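Local coordinates for uncharacterized protein (Plasmodium falciparum, PDB 1ZSO) that is of unknown function but probably binds zinc, as its family of eukaryotic CXXC-motif proteins is generally thought to do, at residues B[28-33]-B[52-57]; B[32-37]-B[102-107]; B[80-85]-B[110-115]. All blocks are in the same frame, centred on the assembly; numbering follows the deposited sequence.

Contact 1. Residues B[28-33]-B[52-57]; sequences CDDEYL and FRKTDI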
loop_
_atom_site.group_PDB
_atom_site.type_symbol
_atom_site.label_atom_id
_atom_site.label_comp_id
_atom_site.label_asym_id
_atom_site.label_seq_id
_atom_site.Cartn_x
_atom_site.Cartn_y
_atom_site.Cartn_z
ATOM N N CYS B 28 21.139 1.696 1.430
ATOM C CA CYS B 28 19.990 2.448 0.957
ATOM C C CYS B 28 19.420 3.397 2.015
ATOM O O CYS B 28 19.780 3.323 3.186
ATOM C CB CYS B 28 18.938 1.495 0.456
ATOM S SG CYS B 28 18.573 0.154 1.572
ATOM N N ASP B 29 18.557 4.314 1.588
ATOM C CA ASP B 29 18.025 5.332 2.482
ATOM C C ASP B 29 16.531 5.103 2.744
ATOM O O ASP B 29 16.012 4.029 2.485
ATOM C CB ASP B 29 18.286 6.724 1.886
ATOM C CG ASP B 29 17.386 7.039 0.676
ATOM O OD1 ASP B 29 17.036 8.233 0.494
ATOM O OD2 ASP B 29 17.011 6.108 -0.087
ATOM N N ASP B 30 15.854 6.124 3.255
ATOM C CA ASP B 30 14.425 6.050 3.577
ATOM C C ASP B 30 13.542 5.989 2.352
ATOM O O ASP B 30 12.420 5.506 2.435
ATOM C CB ASP B 30 14.010 7.250 4.410
ATOM C CG ASP B 30 14.467 7.149 5.852
ATOM O OD1 ASP B 30 15.165 6.171 6.188
ATOM O OD2 ASP B 30 14.122 8.053 6.655
ATOM N N GLU B 31 14.055 6.500 1.232
ATOM C CA GLU B 31 13.383 6.443 -0.062
ATOM C C GLU B 31 13.384 5.012 -0.643
ATOM O O GLU B 31 12.636 4.718 -1.555
ATOM C CB GLU B 31 14.052 7.411 -1.074
ATOM C CG GLU B 31 14.216 8.877 -0.608
ATOM C CD GLU B 31 15.079 9.751 -1.579
ATOM O OE1 GLU B 31 14.993 9.553 -2.823
ATOM O OE2 GLU B 31 15.831 10.655 -1.101
ATOM N N TYR B 32 14.215 4.118 -0.121
ATOM C CA TYR B 32 14.362 2.837 -0.740
ATOM C C TYR B 32 12.990 2.162 -0.935
ATOM O O TYR B 32 12.122 2.104 -0.024
ATOM C CB TYR B 32 15.335 1.917 0.041
ATOM C CG TYR B 32 15.558 0.620 -0.689
ATOM C CD1 TYR B 32 16.421 0.549 -1.751
ATOM C CD2 TYR B 32 14.797 -0.505 -0.390
ATOM C CE1 TYR B 32 16.576 -0.641 -2.465
ATOM C CE2 TYR B 32 14.933 -1.665 -1.090
ATOM C CZ TYR B 32 15.846 -1.741 -2.128
ATOM O OH TYR B 32 15.968 -2.913 -2.850
ATOM N N LEU B 33 12.807 1.643 -2.147
ATOM C CA LEU B 33 11.562 0.969 -2.511
ATOM C C LEU B 33 11.628 -0.523 -2.267
ATOM O O LEU B 33 12.249 -1.245 -3.067
ATOM C CB LEU B 33 11.209 1.213 -3.974
ATOM C CG LEU B 33 9.782 0.767 -4.221
ATOM C CD1 LEU B 33 8.878 1.591 -3.329
ATOM C CD2 LEU B 33 9.379 0.931 -5.673
ATOM N N PHE B 52 6.666 -0.853 -1.020
ATOM C CA PHE B 52 6.498 0.047 0.137
ATOM C C PHE B 52 7.816 0.613 0.557
ATOM O O PHE B 52 8.843 0.071 0.203
ATOM C CB PHE B 52 5.798 -0.661 1.325
ATOM C CG PHE B 52 6.641 -1.706 2.002
ATOM C CD1 PHE B 52 7.480 -1.364 3.047
ATOM C CD2 PHE B 52 6.567 -3.022 1.609
ATOM C CE1 PHE B 52 8.254 -2.288 3.644
ATOM C CE2 PHE B 52 7.349 -3.966 2.184
ATOM C CZ PHE B 52 8.180 -3.618 3.214
ATOM N N ARG B 53 7.766 1.700 1.326
ATOM C CA ARG B 53 8.941 2.311 1.992
ATOM C C ARG B 53 8.833 2.244 3.507
ATOM O O ARG B 53 7.736 2.280 4.046
ATOM C CB ARG B 53 9.068 3.779 1.615
ATOM C CG ARG B 53 9.487 4.001 0.165
ATOM C CD ARG B 53 8.655 5.095 -0.461
ATOM N NE ARG B 53 7.221 4.772 -0.315
ATOM C CZ ARG B 53 6.517 4.040 -1.182
ATOM N NH1 ARG B 53 7.098 3.587 -2.294
ATOM N NH2 ARG B 53 5.229 3.772 -0.941
ATOM N N LYS B 54 9.979 2.235 4.192
ATOM C CA LYS B 54 10.012 2.099 5.658
ATOM C C LYS B 54 9.385 3.329 6.360
ATOM O O LYS B 54 9.199 3.335 7.559
ATOM C CB LYS B 54 11.471 1.887 6.141
ATOM C CG LYS B 54 12.231 3.207 6.347
ATOM C CD LYS B 54 13.699 3.075 6.089
ATOM C CE LYS B 54 14.489 2.814 7.329
ATOM N NZ LYS B 54 15.919 2.424 6.959
ATOM N N THR B 55 9.099 4.386 5.600
ATOM C CA THR B 55 8.565 5.621 6.155
ATOM C C THR B 55 7.059 5.664 6.009
ATOM O O THR B 55 6.427 6.557 6.581
ATOM C CB THR B 55 9.124 6.867 5.411
ATOM O OG1 THR B 55 8.908 6.688 4.033
ATOM C CG2 THR B 55 10.651 7.053 5.645
ATOM N N ASP B 56 6.495 4.722 5.245
ATOM C CA ASP B 56 5.039 4.693 5.005
ATOM C C ASP B 56 4.308 4.453 6.323
ATOM O O ASP B 56 4.736 3.636 7.139
ATOM C CB ASP B 56 4.650 3.625 3.971
ATOM C CG ASP B 56 5.212 3.906 2.585
ATOM O OD1 ASP B 56 5.752 5.006 2.396
ATOM O OD2 ASP B 56 5.093 3.033 1.679
ATOM N N ILE B 57 3.220 5.205 6.551
ATOM C CA ILE B 57 2.473 5.141 7.831
ATOM C C ILE B 57 1.029 4.753 7.576
ATOM O O ILE B 57 0.246 5.574 7.118
ATOM C CB ILE B 57 2.518 6.498 8.601
ATOM C CG1 ILE B 57 3.954 6.848 8.976
ATOM C CG2 ILE B 57 1.666 6.447 9.864
ATOM C CD1 ILE B 57 4.151 8.285 9.469
HETATM O O HOH W 1 15.893 1.782 4.314
#

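Contact 2. Residues B[32-37]-B[102-107]; sequences YLWIFN and RDFASF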
loop_
_atom_site.group_PDB
_atom_site.type_symbol
_atom_site.label_atom_id
_atom_site.label_comp_id
_atom_site.label_asym_id
_atom_site.label_seq_id
_atom_site.Cartn_x
_atom_site.Cartn_y
_atom_site.Cartn_z
ATOM N N TYR B 32 14.215 4.118 -0.121
ATOM C CA TYR B 32 14.362 2.837 -0.740
ATOM C C TYR B 32 12.990 2.162 -0.935
ATOM O O TYR B 32 12.122 2.104 -0.024
ATOM C CB TYR B 32 15.335 1.917 0.041
ATOM C CG TYR B 32 15.558 0.620 -0.689
ATOM C CD1 TYR B 32 16.421 0.549 -1.751
ATOM C CD2 TYR B 32 14.797 -0.505 -0.390
ATOM C CE1 TYR B 32 16.576 -0.641 -2.465
ATOM C CE2 TYR B 32 14.933 -1.665 -1.090
ATOM C CZ TYR B 32 15.846 -1.741 -2.128
ATOM O OH TYR B 32 15.968 -2.913 -2.850
ATOM N N LEU B 33 12.807 1.643 -2.147
ATOM C CA LEU B 33 11.562 0.969 -2.511
ATOM C C LEU B 33 11.628 -0.523 -2.267
ATOM O O LEU B 33 12.249 -1.245 -3.067
ATOM C CB LEU B 33 11.209 1.213 -3.974
ATOM C CG LEU B 33 9.782 0.767 -4.221
ATOM C CD1 LEU B 33 8.878 1.591 -3.329
ATOM C CD2 LEU B 33 9.379 0.931 -5.673
ATOM N N TRP B 34 10.994 -1.000 -1.186
ATOM C CA TRP B 34 10.946 -2.471 -0.932
ATOM C C TRP B 34 9.887 -3.106 -1.818
ATOM O O TRP B 34 8.766 -2.556 -1.968
ATOM C CB TRP B 34 10.661 -2.792 0.536
ATOM C CG TRP B 34 11.692 -2.280 1.408
ATOM C CD1 TRP B 34 11.676 -1.123 2.092
ATOM C CD2 TRP B 34 12.968 -2.877 1.654
ATOM N NE1 TRP B 34 12.837 -0.969 2.798
ATOM C CE2 TRP B 34 13.654 -2.035 2.538
ATOM C CE3 TRP B 34 13.570 -4.067 1.255
ATOM C CZ2 TRP B 34 14.936 -2.319 2.985
ATOM C CZ3 TRP B 34 14.842 -4.336 1.681
ATOM C CH2 TRP B 34 15.503 -3.479 2.555
ATOM N N ILE B 35 10.274 -4.225 -2.436
ATOM C CA ILE B 35 9.467 -4.956 -3.433
ATOM C C ILE B 35 9.504 -6.451 -3.088
ATOM O O ILE B 35 10.560 -7.062 -2.825
ATOM C CB ILE B 35 9.965 -4.678 -4.844
ATOM C CG1 ILE B 35 10.029 -3.162 -5.071
ATOM C CG2 ILE B 35 9.041 -5.309 -5.899
ATOM C CD1 ILE B 35 10.787 -2.758 -6.269
ATOM N N PHE B 36 8.342 -7.050 -3.009
ATOM C CA PHE B 36 8.273 -8.458 -2.610
ATOM C C PHE B 36 7.163 -9.110 -3.356
ATOM O O PHE B 36 6.182 -8.451 -3.746
ATOM C CB PHE B 36 7.977 -8.587 -1.116
ATOM C CG PHE B 36 9.136 -8.208 -0.229
ATOM C CD1 PHE B 36 10.172 -9.083 -0.034
ATOM C CD2 PHE B 36 9.167 -6.983 0.409
ATOM C CE1 PHE B 36 11.266 -8.733 0.777
ATOM C CE2 PHE B 36 10.233 -6.625 1.211
ATOM C CZ PHE B 36 11.284 -7.509 1.401
ATOM N N ASN B 37 7.327 -10.411 -3.555
ATOM C CA ASN B 37 6.192 -11.260 -3.697
ATOM C C ASN B 37 5.845 -11.863 -2.331
ATOM O O ASN B 37 6.700 -12.397 -1.618
ATOM C CB ASN B 37 6.448 -12.396 -4.659
ATOM C CG ASN B 37 6.702 -11.958 -6.082
ATOM O OD1 ASN B 37 6.328 -10.878 -6.538
ATOM N ND2 ASN B 37 7.319 -12.866 -6.823
ATOM N N ARG B 102 25.199 -11.670 4.691
ATOM C CA ARG B 102 25.023 -10.725 5.788
ATOM C C ARG B 102 23.549 -10.268 5.857
ATOM O O ARG B 102 22.911 -9.987 4.841
ATOM C CB ARG B 102 26.032 -9.545 5.678
ATOM C CG ARG B 102 25.593 -8.193 6.313
ATOM C CD ARG B 102 26.756 -7.246 6.739
ATOM N NE ARG B 102 26.267 -6.106 7.537
ATOM C CZ ARG B 102 26.990 -5.035 7.922
ATOM N NH1 ARG B 102 28.275 -4.902 7.580
ATOM N NH2 ARG B 102 26.418 -4.067 8.655
ATOM N N ASP B 103 23.023 -10.237 7.078
ATOM C CA ASP B 103 21.719 -9.681 7.338
ATOM C C ASP B 103 21.675 -8.246 6.856
ATOM O O ASP B 103 22.549 -7.446 7.189
ATOM C CB ASP B 103 21.407 -9.753 8.833
ATOM C CG ASP B 103 21.102 -11.180 9.303
ATOM O OD1 ASP B 103 21.031 -12.077 8.429
ATOM O OD2 ASP B 103 20.918 -11.401 10.533
ATOM N N PHE B 104 20.654 -7.930 6.068
ATOM C CA PHE B 104 20.552 -6.630 5.451
ATOM C C PHE B 104 19.390 -5.834 6.024
ATOM O O PHE B 104 19.505 -4.632 6.224
ATOM C CB PHE B 104 20.381 -6.777 3.927
ATOM C CG PHE B 104 20.569 -5.490 3.177
ATOM C CD1 PHE B 104 21.828 -4.940 3.028
ATOM C CD2 PHE B 104 19.476 -4.799 2.662
ATOM C CE1 PHE B 104 22.003 -3.734 2.387
ATOM C CE2 PHE B 104 19.658 -3.590 2.006
ATOM C CZ PHE B 104 20.919 -3.049 1.886
ATOM N N ALA B 105 18.259 -6.493 6.251
ATOM C CA ALA B 105 17.057 -5.814 6.725
ATOM C C ALA B 105 16.131 -6.828 7.362
ATOM O O ALA B 105 16.006 -7.958 6.865
ATOM C CB ALA B 105 16.375 -5.096 5.592
ATOM N N SER B 106 15.468 -6.451 8.453
ATOM C CA SER B 106 14.491 -7.346 9.072
ATOM C C SER B 106 13.084 -6.743 8.997
ATOM O O SER B 106 12.936 -5.503 9.019
ATOM C CB SER B 106 14.858 -7.617 10.526
ATOM O OG SER B 106 16.266 -7.621 10.682
ATOM N N PHE B 107 12.078 -7.627 8.932
ATOM C CA PHE B 107 10.662 -7.229 8.913
ATOM C C PHE B 107 9.801 -8.071 9.845
ATOM O O PHE B 107 9.918 -9.295 9.866
ATOM C CB PHE B 107 10.089 -7.359 7.515
ATOM C CG PHE B 107 10.906 -6.671 6.459
ATOM C CD1 PHE B 107 12.013 -7.296 5.904
ATOM C CD2 PHE B 107 10.574 -5.406 6.020
ATOM C CE1 PHE B 107 12.777 -6.664 4.974
ATOM C CE2 PHE B 107 11.359 -4.771 5.082
ATOM C CZ PHE B 107 12.442 -5.406 4.554
#

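Contact 3. Residues B[80-85]-B[110-115]; sequences STINFV and RGIELI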
loop_
_atom_site.group_PDB
_atom_site.type_symbol
_atom_site.label_atom_id
_atom_site.label_comp_id
_atom_site.label_asym_id
_atom_site.label_seq_id
_atom_site.Cartn_x
_atom_site.Cartn_y
_atom_site.Cartn_z
ATOM N N SER B 80 -3.547 -7.843 7.577
ATOM C CA SER B 80 -2.229 -8.443 7.623
ATOM C C SER B 80 -1.213 -7.362 7.287
ATOM O O SER B 80 -1.492 -6.491 6.494
ATOM C CB SER B 80 -2.173 -9.610 6.666
ATOM O OG SER B 80 -3.163 -10.571 6.993
ATOM N N THR B 81 -0.065 -7.392 7.947
ATOM C CA THR B 81 0.846 -6.257 7.970
ATOM C C THR B 81 2.330 -6.662 7.801
ATOM O O THR B 81 2.735 -7.773 8.151
ATOM C CB THR B 81 0.742 -5.520 9.315
ATOM O OG1 THR B 81 1.120 -6.416 10.369
ATOM C CG2 THR B 81 -0.662 -5.052 9.564
ATOM N N ILE B 82 3.099 -5.738 7.235
ATOM C CA ILE B 82 4.571 -5.762 7.293
ATOM C C ILE B 82 5.089 -4.458 7.890
ATOM O O ILE B 82 4.641 -3.379 7.545
ATOM C CB ILE B 82 5.216 -5.841 5.912
ATOM C CG1 ILE B 82 4.646 -6.996 5.114
ATOM C CG2 ILE B 82 6.725 -5.993 6.089
ATOM C CD1 ILE B 82 4.973 -6.927 3.651
ATOM N N ASN B 83 6.025 -4.573 8.791
ATOM C CA ASN B 83 6.780 -3.425 9.313
ATOM C C ASN B 83 8.270 -3.723 9.176
ATOM O O ASN B 83 8.720 -4.781 9.637
ATOM C CB ASN B 83 6.503 -3.192 10.793
ATOM C CG ASN B 83 5.460 -2.127 11.049
ATOM O OD1 ASN B 83 5.531 -1.012 10.529
ATOM N ND2 ASN B 83 4.515 -2.450 11.911
ATOM N N PHE B 84 8.997 -2.799 8.541
ATOM C CA PHE B 84 10.447 -2.724 8.620
ATOM C C PHE B 84 10.852 -2.492 10.063
ATOM O O PHE B 84 10.243 -1.679 10.773
ATOM C CB PHE B 84 10.966 -1.547 7.747
ATOM C CG PHE B 84 12.463 -1.301 7.861
ATOM C CD1 PHE B 84 13.335 -1.925 7.026
ATOM C CD2 PHE B 84 12.968 -0.418 8.794
ATOM C CE1 PHE B 84 14.673 -1.709 7.130
ATOM C CE2 PHE B 84 14.288 -0.204 8.918
ATOM C CZ PHE B 84 15.164 -0.841 8.092
ATOM N N VAL B 85 11.884 -3.210 10.496
ATOM C CA VAL B 85 12.354 -3.140 11.839
ATOM C C VAL B 85 13.657 -2.370 11.830
ATOM O O VAL B 85 14.619 -2.780 11.179
ATOM C CB VAL B 85 12.602 -4.547 12.437
ATOM C CG1 VAL B 85 13.205 -4.419 13.838
ATOM C CG2 VAL B 85 11.337 -5.358 12.507
ATOM N N ARG B 110 2.832 -10.008 10.064
ATOM C CA ARG B 110 1.694 -10.617 10.740
ATOM C C ARG B 110 0.621 -10.950 9.692
ATOM O O ARG B 110 -0.014 -10.069 9.130
ATOM C CB ARG B 110 1.100 -9.659 11.748
ATOM C CG ARG B 110 1.796 -9.599 13.136
ATOM C CD ARG B 110 0.865 -8.894 14.188
ATOM N NE ARG B 110 1.441 -8.810 15.553
ATOM C CZ ARG B 110 2.483 -8.037 15.896
ATOM N NH1 ARG B 110 3.098 -7.266 14.999
ATOM N NH2 ARG B 110 2.924 -8.037 17.145
ATOM N N GLY B 111 0.445 -12.223 9.416
ATOM C CA GLY B 111 -0.505 -12.663 8.431
ATOM C C GLY B 111 0.060 -12.706 7.024
ATOM O O GLY B 111 -0.664 -12.963 6.049
ATOM N N ILE B 112 1.354 -12.521 6.908
ATOM C CA ILE B 112 1.978 -12.402 5.585
ATOM C C ILE B 112 3.328 -13.140 5.620
ATOM O O ILE B 112 4.045 -13.017 6.605
ATOM C CB ILE B 112 2.255 -10.938 5.211
ATOM C CG1 ILE B 112 0.992 -10.219 4.780
ATOM C CG2 ILE B 112 3.275 -10.833 4.069
ATOM C CD1 ILE B 112 1.157 -8.718 4.807
ATOM N N GLU B 113 3.630 -13.882 4.562
ATOM C CA GLU B 113 4.988 -14.441 4.271
ATOM C C GLU B 113 5.683 -13.766 3.096
ATOM O O GLU B 113 5.137 -13.723 2.000
ATOM C CB GLU B 113 4.921 -15.884 3.794
ATOM C CG GLU B 113 5.164 -16.912 4.781
ATOM C CD GLU B 113 3.878 -17.518 5.176
ATOM O OE1 GLU B 113 3.061 -16.731 5.698
ATOM O OE2 GLU B 113 3.673 -18.735 4.925
ATOM N N LEU B 114 6.898 -13.298 3.331
ATOM C CA LEU B 114 7.770 -12.749 2.308
ATOM C C LEU B 114 8.314 -13.910 1.521
ATOM O O LEU B 114 9.010 -14.712 2.092
ATOM C CB LEU B 114 8.950 -11.999 2.947
ATOM C CG LEU B 114 8.533 -10.849 3.871
ATOM C CD1 LEU B 114 9.686 -9.889 4.164
ATOM C CD2 LEU B 114 7.387 -10.102 3.240
ATOM N N ILE B 115 7.977 -14.016 0.224
ATOM C CA ILE B 115 8.411 -15.151 -0.601
ATOM C C ILE B 115 9.699 -14.793 -1.394
ATOM O O ILE B 115 10.761 -15.425 -1.247
ATOM C CB ILE B 115 7.258 -15.610 -1.555
ATOM C CG1 ILE B 115 6.016 -16.023 -0.765
ATOM C CG2 ILE B 115 7.669 -16.769 -2.403
ATOM C CD1 ILE B 115 6.213 -17.235 0.134
HETATM O O HOH W 2 -3.372 -13.733 7.022
#

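Contact 1. Residues B[28-33]-B[52-57]
Asp30 and Lys54 meet where two turns lie against each other with no direct hydrogen bond between them. The aliphatic part of the lysine makes the close approach: Lys54 CD lies 3.4 Å from Asp30 OD1, whereas the ammonium NZ stands 3.9 Å from the same oxygen, a long salt bridge. Bent at chi2 (-149°) and chi3 (-95°), the lysine chain brings CD and CE against Asp30 OD1. NZ is gripped more closely by a water, which accepts from Lys54 NZ at 2.7 Å and donates to the backbone Asp29 O at 2.9 Å. Beside it, the methyl Thr55 CG2 packs at 3.6 Å on Asp30 CB, the two side chains crossing at about a right angle. At a third point Arg53 CG comes 3.3 Å from Tyr32 O, and the aliphatic stem of the arginine passes the carbonyl groups of 28-33.

The guanidinium is held within its own turn. Asp56 OD1 receives Arg53 NE at 3.1 Å through its syn lone pair and lies in the guanidinium plane. Arg53 NH2 adds a weak, bent bond to Asp56 OD2, and the pair is also a salt bridge. The backbone Arg53 N reaches Asp56 OD2 at 3.0 Å, almost straight (178°), from above the carboxylate plane. Tyr79 of the second subunit packs on Arg53 and Leu33. Further out, Tyr32 OH bonds to Ser120 N. Two type I beta turns, Asp29 to Tyr32 and Arg53 to Asp56, thus pack together at the base of a beta hairpin of strands 34-40 and 46-52, one leading in and the other leaving.

Contact 2. Residues B[32-37]-B[102-107]
Phe107 lies over one face of the Trp34 indole, with Phe107 CZ 3.7 Å from Trp34 CE3 and displaced from the middle of the ring system toward its rim; over the opposite face, and above its centre, lies CD2 of Tyr32 from the same segment as the tryptophan. The Phe107 pair is T-shaped, the phenyl edge directed at the six-membered ring of Trp34 with the planes at 81° and the centroids 5.1 Å apart. Phe107 in turn offers its own face to the edge of Phe36, a second T-shaped pair with centroids at 5.4 Å and the side chains reaching tip to tip. One phenyl therefore serves as edge to the indole and as face to the other phenyl, giving an aromatic cluster of three residues.

The far corner of the indole, Trp34 CH2, meets Ala105 CB at 3.5 Å, while Phe104 CD2 approaches the same atom at 4.2 Å, edge beside edge. Phe104 and Ala105 both face Val14 in a classic beta bulge, which helps to explain how two consecutive side chains can reach one tryptophan. No hydrogen bond crosses this buried, apolar contact.

The strand axes approach no closer than 11.8 Å, at 67°. Strands 34-40 and 102-110 belong to different antiparallel sheets, which these side chains bridge. Phe52 on strand 46-52 meets all three rings of the cluster, Leu114 on strand 112-117 touches Phe36 and Phe107, and Ile16 of strand 9-21 touches Phe104.

Contact 3. Residues B[80-85]-B[110-115]
Thr81 and Arg110 carry the backbone hydrogen bonds of this contact as a single antiparallel, hydrogen-bonded pair. Thr81 N donates to Arg110 O and Arg110 N donates to Thr81 O, each at 2.9 Å; both bonds are fairly straight, at 157° and 165°. Arg110 O receives in addition a CA-H...O contact from Ser80 CA at 3.1 Å. On the sheet face they share, the two side chains lie side by side and point the same way, with Thr81 OG1 3.5 Å from Arg110 CB. The arginine then runs extended from CG to NE, and its charged end leads away from the threonine.

A water makes the other polar link. It donates to Gly111 O at 3.0 Å and is hydrogen-bonded to Ser80 OG, so the hydroxyl and the carbonyl are joined without a direct bond between them. Trp73 NE1 supplies a second donor to Gly111 O. Glycine suits this position twice over: a side chain here would collide with Ser80 OG, and the positive phi of 87° would press it against the carbonyl of Arg110.

Apolar contacts take over beyond the glycine. Ile112 CD1 packs over the backbone between Ser80 and Thr81 and touches Ile82 CG1 at 3.9 Å, the two isoleucines crossing at about a right angle. Farther along, Ile82 CD1 meets Leu114 CD2 at 4.0 Å. Phe107 touches both Ile82 and Leu114, and Ile38 of strand 34-40 backs Ile112.

Backbone pairing thus gives way to side-chain packing as the chain turns at Gly111 from strand 102-110 into strand 112-117. Strand 80-85 remains in the larger antiparallel sheet while 112-117 joins a smaller one, and the apolar side chains pack between the two sheets in a manner consistent with a beta sandwich.

Contacts 1 and 2, with centres about 10 Å apart, are joined by Tyr32 and Leu33, which they share; Phe52 O probably accepts a hydrogen bond from Trp34 N at 2.8 Å, and Phe52 CZ packs on Phe107 CE2 at 3.9 Å. Contact 2 lies about 11 Å, centre to centre, from contact 3; strand 102-110 and strand 112-117 follow each other in the chain, and probable backbone bonds join Ser106 to Val85 and Asn37 to Ile115. Contacts 1 and 3, about 15 Å apart between centres, still touch where Lys54 CE packs 3.4 Å from Phe84 CE2. Cys28 SG of 28-33 approaches Phe104 CE2 of contact 2 at 3.9 Å.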